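Local atomic coordinates of P450 epoxidase (Sorangium cellulosum, PDB entry 1Q5D), a protein that belongs to the cytochrome P450 family of haem-containing proteins and carries its haem in a largely helical fold. Residues 56-59 / 60-64. Residues are numbered along the deposited sequence; the frame is centred on the assembly and turned at random.
Sequences HDVS and AVFRD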
loop_
_atom_site.group_PDB
_atom_site.type_symbol
_atom_site.label_atom_id
_atom_site.label_comp_id
_atom_site.label_asym_id
_atom_site.label_seq_id
_atom_site.Cartn_x
_atom_site.Cartn_y
_atom_site.Cartn_z
ATOM N N HIS A 56 -14.739 -0.632 -15.156
ATOM C CA HIS A 56 -14.635 0.454 -16.137
ATOM C C HIS A 56 -14.896 1.827 -15.550
ATOM O O HIS A 56 -14.267 2.810 -15.951
ATOM C CB HIS A 56 -15.500 0.188 -17.367
ATOM C CG HIS A 56 -14.878 -0.787 -18.319
ATOM N ND1 HIS A 56 -15.324 -2.086 -18.455
ATOM C CD2 HIS A 56 -13.811 -0.666 -19.146
ATOM C CE1 HIS A 56 -14.571 -2.716 -19.341
ATOM N NE2 HIS A 56 -13.646 -1.878 -19.774
ATOM N N ASP A 57 -15.815 1.897 -14.590
ATOM C CA ASP A 57 -16.094 3.160 -13.921
ATOM C C ASP A 57 -14.935 3.535 -12.994
ATOM O O ASP A 57 -14.500 4.685 -12.955
ATOM C CB ASP A 57 -17.410 3.074 -13.141
ATOM C CG ASP A 57 -18.561 2.592 -14.004
ATOM O OD1 ASP A 57 -18.794 3.218 -15.056
ATOM O OD2 ASP A 57 -19.264 1.594 -13.733
ATOM N N VAL A 58 -14.444 2.560 -12.240
ATOM C CA VAL A 58 -13.275 2.768 -11.383
ATOM C C VAL A 58 -12.051 3.222 -12.199
ATOM O O VAL A 58 -11.407 4.234 -11.889
ATOM C CB VAL A 58 -12.945 1.484 -10.611
ATOM C CG1 VAL A 58 -11.573 1.567 -9.993
ATOM C CG2 VAL A 58 -14.000 1.230 -9.534
ATOM N N SER A 59 -11.741 2.475 -13.245
ATOM C CA SER A 59 -10.603 2.807 -14.083
ATOM C C SER A 59 -10.757 4.189 -14.706
ATOM O O SER A 59 -9.803 4.955 -14.765
ATOM C CB SER A 59 -10.409 1.749 -15.166
ATOM O OG SER A 59 -9.475 2.206 -16.121
ATOM N N ALA A 60 -11.964 4.516 -15.154
ATOM C CA ALA A 60 -12.209 5.809 -15.796
ATOM C C ALA A 60 -11.922 6.974 -14.861
ATOM O O ALA A 60 -11.278 7.948 -15.247
ATOM C CB ALA A 60 -13.635 5.883 -16.322
ATOM N N VAL A 61 -12.381 6.859 -13.616
ATOM C CA VAL A 61 -12.198 7.916 -12.627
ATOM C C VAL A 61 -10.717 8.219 -12.354
ATOM O O VAL A 61 -10.342 9.371 -12.145
ATOM C CB VAL A 61 -12.939 7.591 -11.312
ATOM C CG1 VAL A 61 -12.475 8.493 -10.182
ATOM C CG2 VAL A 61 -14.441 7.729 -11.518
ATOM N N PHE A 62 -9.880 7.192 -12.348
ATOM C CA PHE A 62 -8.445 7.400 -12.163
ATOM C C PHE A 62 -7.945 8.478 -13.129
ATOM O O PHE A 62 -7.096 9.300 -12.780
ATOM C CB PHE A 62 -7.672 6.093 -12.395
ATOM C CG PHE A 62 -7.488 5.249 -11.155
ATOM C CD1 PHE A 62 -6.638 5.653 -10.136
ATOM C CD2 PHE A 62 -8.147 4.037 -11.024
ATOM C CE1 PHE A 62 -6.459 4.866 -9.008
ATOM C CE2 PHE A 62 -7.985 3.253 -9.899
ATOM C CZ PHE A 62 -7.135 3.663 -8.892
ATOM N N ARG A 63 -8.496 8.477 -14.339
ATOM C CA ARG A 63 -8.056 9.378 -15.397
ATOM C C ARG A 63 -9.049 10.499 -15.717
ATOM O O ARG A 63 -8.994 11.093 -16.797
ATOM C CB ARG A 63 -7.760 8.570 -16.659
ATOM C CG ARG A 63 -6.482 7.764 -16.562
ATOM C CD ARG A 63 -5.249 8.606 -16.268
ATOM N NE ARG A 63 -4.443 8.817 -17.468
ATOM C CZ ARG A 63 -3.756 7.863 -18.086
ATOM N NH1 ARG A 63 -3.769 6.618 -17.618
ATOM N NH2 ARG A 63 -3.055 8.151 -19.177
ATOM N N ASP A 64 -9.950 10.790 -14.784
ATOM C CA ASP A 64 -10.971 11.813 -14.999
ATOM C C ASP A 64 -10.637 13.069 -14.199
ATOM O O ASP A 64 -10.779 13.087 -12.978
ATOM C CB ASP A 64 -12.336 11.271 -14.584
ATOM C CG ASP A 64 -13.486 12.153 -15.042
ATOM O OD1 ASP A 64 -14.550 11.592 -15.376
ATOM O OD2 ASP A 64 -13.425 13.404 -15.088
#
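Val58 and Phe62, one turn apart on the short helix 55-62, show how the i to i+4 spacing of an alpha-helix lines up two apolar side chains on one flank. They run side by side and point the same way. From CB outward, Phe62 can be followed atom by atom. Phe62 CB lies 3.4 Å from Ser59 O. CG then passes the carbonyl of Val58, and Phe62 CD2 comes closer to it, 3.4 Å from Val58 O, which meets the ring obliquely; Ser59 CA lies near the ring plane, at the edge. Farther out, Phe62 CE2 reaches the branch of Val58, 4.0 Å from Val58 CG1. That methyl stands anti to the backbone N of Val58 (chi1 166°), the torsion that brings it alongside the ring.

The backbone beneath keeps the i+4 pattern. Ala60 N donates to His56 O at 3.0 Å, and Val61 N donates to Asp57 O at 3.1 Å. The next bond, Phe62 N to Val58 O, is weak at 3.4 Å. Arg63 N and Asp64 N each reach back only three residues, to Ala60 O and Val61 O, and the chain continues as a loop through Arg63 and Asp64.

Leu328 of strand 325-329 packs against Val58, Val61 and Phe62, joining this helix to the mixed sheet that contains strands 49-52 and 304-309. Phe62 also touches the haem, whose pocket it helps to line. The chemistry is therefore divided: the carbonyls of His56 and Asp57 are each met by a backbone N-H, and that of Val58 more weakly, while Val58 and the Phe62 ring, both buried, present hydrocarbon to the sheet, and the Phe62 side chain continues that apolar surface to the haem.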